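Local coordinates for protein activating signal cointegrator 1 complex subunit 3 (Homo sapiens, PDB 6YXQ) that unwinds duplex DNA as an ATP-driven 3'-5' helicase in alkylation repair, helps rescue stalled ribosomes, and binds ASCC2 through its N-terminal region, at the interface of chains A and B. Sequence-based numbering; all coordinates share one arbitrary frame. Chains: chain A, Activating signal cointegrator 1 complex subunit 3; chain B, Activating signal cointegrator 1 complex subunit 2.

The interface of chains A and B. Residues chain A 33, 36-37, 40, 121; chain B 61, 64-65.
The ring of B:Phe65 is inserted into chain A and carries the amide oxygen OE1 of A:Gln121 over the centre of one face, 3.3 Å above its plane, with amide and ring 47° apart. On the opposite face, towards the rim, CD2 of A:Leu33 lies 3.4 Å from CD2 of B:Phe65, and the aliphatic part of A:Lys36 runs past in the opposite direction, its CD near CD1. CD2 of A:Leu40 meets the ring edge at CE1. At the edge of the A:Arg37 guanidinium, in its plane, sits the carboxylate carbon of B:Glu61. NH2 of A:Arg37 hydrogen-bonds to both carboxylate oxygens of B:Glu61, at 3.1 Å to OE1 and 2.9 Å to OE2, making a salt bridge. The two planes are turned 54° apart. OE1 is approached syn but well out of the carboxylate plane, OE2 from above it. B:Glu61 has CG anti to the backbone N (chi1 -157°) and stays extended beyond it, which carries the acid across. A glutamine here would probably leave the A:Arg37 guanidinium facing a neutral amide, without its countercharge. OG1 of B:Thr64 lies 2.6 Å from A:Gln121 OE1, nearly side-on to the amide C=O, probably a hydrogen bond; it also donates to B:Glu61 O (3.2 Å), so its one proton cannot fully serve both. B:Glu61, B:Thr64 and B:Phe65 share one flank of ASCC2 helix 53-75, facing helices 30-39 and 113-123 and A:Leu40 in ASCC3's ASCC2-binding N-terminal region.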
ATOM      1  N   LEU A  33       6.925  -2.659 -20.374  1.00147.46           N
ATOM      2  CA  LEU A  33       6.303  -3.981 -20.308  1.00128.59           C
ATOM      3  C   LEU A  33       6.911  -4.931 -21.307  1.00133.90           C
ATOM      4  O   LEU A  33       6.902  -6.157 -21.105  1.00109.86           O
ATOM      5  CB  LEU A  33       4.804  -3.874 -20.586  1.00114.37           C
ATOM      6  CG  LEU A  33       4.076  -4.119 -19.293  1.00115.94           C
ATOM      7  CD1 LEU A  33       2.584  -4.021 -19.492  1.00126.47           C
ATOM      8  CD2 LEU A  33       4.483  -5.465 -18.763  1.00124.65           C
ATOM      9  N   LYS A  36       9.732  -6.841 -20.077  1.00125.16           N
ATOM     10  CA  LYS A  36       9.192  -7.912 -19.239  1.00121.27           C
ATOM     11  C   LYS A  36       8.803  -9.119 -20.079  1.00124.59           C
ATOM     12  O   LYS A  36       9.129 -10.264 -19.741  1.00129.67           O
ATOM     13  CB  LYS A  36       7.978  -7.418 -18.454  1.00113.36           C
ATOM     14  CG  LYS A  36       8.009  -7.758 -16.979  1.00100.20           C
ATOM     15  CD  LYS A  36       7.899  -9.231 -16.675  1.00 73.50           C
ATOM     16  CE  LYS A  36       8.009  -9.402 -15.176  1.00 72.48           C
ATOM     17  NZ  LYS A  36       7.988 -10.811 -14.727  1.00 87.54           N
ATOM     18  N   ARG A  37       8.080  -8.872 -21.171  1.00121.54           N
ATOM     19  CA  ARG A  37       7.719  -9.955 -22.082  1.00117.88           C
ATOM     20  C   ARG A  37       8.961 -10.638 -22.644  1.00125.49           C
ATOM     21  O   ARG A  37       8.980 -11.860 -22.839  1.00118.66           O
ATOM     22  CB  ARG A  37       6.838  -9.415 -23.208  1.00110.65           C
ATOM     23  CG  ARG A  37       5.590  -8.696 -22.720  1.00110.51           C
ATOM     24  CD  ARG A  37       4.513  -8.667 -23.794  1.00113.11           C
ATOM     25  NE  ARG A  37       3.285  -8.026 -23.330  1.00113.53           N
ATOM     26  CZ  ARG A  37       2.933  -6.783 -23.641  1.00128.31           C
ATOM     27  NH1 ARG A  37       3.718  -6.044 -24.416  1.00126.42           N
ATOM     28  NH2 ARG A  37       1.797  -6.277 -23.178  1.00135.43           N
ATOM     29  N   LEU A  40      10.111 -13.040 -19.855  1.00130.14           N
ATOM     30  CA  LEU A  40       9.169 -13.890 -19.136  1.00133.06           C
ATOM     31  C   LEU A  40       9.213 -15.345 -19.585  1.00138.69           C
ATOM     32  O   LEU A  40       8.428 -16.151 -19.072  1.00143.02           O
ATOM     33  CB  LEU A  40       7.731 -13.349 -19.260  1.00126.87           C
ATOM     34  CG  LEU A  40       6.949 -13.241 -20.581  1.00119.78           C
ATOM     35  CD1 LEU A  40       6.475 -14.580 -21.128  1.00120.81           C
ATOM     36  CD2 LEU A  40       5.751 -12.325 -20.395  1.00105.87           C
ATOM     37  N   GLN A 121      -0.296 -14.685 -21.750  1.00 76.28           N
ATOM     38  CA  GLN A 121       0.467 -14.144 -20.632  1.00 68.62           C
ATOM     39  C   GLN A 121       1.702 -14.984 -20.343  1.00 81.40           C
ATOM     40  O   GLN A 121       2.763 -14.446 -20.007  1.00 88.32           O
ATOM     41  CB  GLN A 121      -0.420 -14.071 -19.392  1.00 57.26           C
ATOM     42  CG  GLN A 121       0.284 -13.573 -18.162  1.00 69.11           C
ATOM     43  CD  GLN A 121       0.106 -12.081 -17.979  1.00 84.05           C
ATOM     44  OE1 GLN A 121       0.917 -11.427 -17.328  1.00101.80           O
ATOM     45  NE2 GLN A 121      -0.960 -11.533 -18.556  1.00 90.28           N
TER
ATOM     46  N   GLU B  61      -3.261  -7.522 -17.101  1.00 77.73           N
ATOM     47  CA  GLU B  61      -1.947  -7.943 -17.578  1.00 90.05           C
ATOM     48  C   GLU B  61      -0.838  -7.389 -16.685  1.00101.53           C
ATOM     49  O   GLU B  61      -0.017  -8.142 -16.124  1.00116.03           O
ATOM     50  CB  GLU B  61      -1.768  -7.477 -19.026  1.00102.60           C
ATOM     51  CG  GLU B  61      -0.753  -8.263 -19.838  1.00121.85           C
ATOM     52  CD  GLU B  61      -0.429  -7.600 -21.170  1.00135.83           C
ATOM     53  OE1 GLU B  61      -0.300  -8.322 -22.182  1.00137.08           O
ATOM     54  OE2 GLU B  61      -0.304  -6.356 -21.205  1.00142.00           O
ATOM     55  N   THR B  64      -0.867  -8.822 -13.094  1.00 78.28           N
ATOM     56  CA  THR B  64      -0.423 -10.209 -12.901  1.00 87.47           C
ATOM     57  C   THR B  64       1.083 -10.314 -12.998  1.00 92.96           C
ATOM     58  O   THR B  64       1.697 -11.110 -12.270  1.00111.02           O
ATOM     59  CB  THR B  64      -1.072 -11.209 -13.876  1.00 79.43           C
ATOM     60  OG1 THR B  64      -0.438 -11.161 -15.152  1.00 99.40           O
ATOM     61  CG2 THR B  64      -2.577 -11.035 -13.995  1.00 78.63           C
ATOM     62  N   PHE B  65       1.702  -9.528 -13.887  1.00 73.67           N
ATOM     63  CA  PHE B  65       3.160  -9.444 -13.834  1.00 70.54           C
ATOM     64  C   PHE B  65       3.637  -9.086 -12.425  1.00 87.91           C
ATOM     65  O   PHE B  65       4.483  -9.784 -11.836  1.00 93.09           O
ATOM     66  CB  PHE B  65       3.662  -8.423 -14.842  1.00 73.60           C
ATOM     67  CG  PHE B  65       3.623  -8.907 -16.256  1.00 86.40           C
ATOM     68  CD1 PHE B  65       4.158 -10.135 -16.590  1.00 94.68           C
ATOM     69  CD2 PHE B  65       3.046  -8.137 -17.253  1.00 78.74           C
ATOM     70  CE1 PHE B  65       4.132 -10.585 -17.892  1.00100.38           C
ATOM     71  CE2 PHE B  65       3.017  -8.582 -18.561  1.00 84.36           C
ATOM     72  CZ  PHE B  65       3.560  -9.808 -18.881  1.00 89.18           C
TER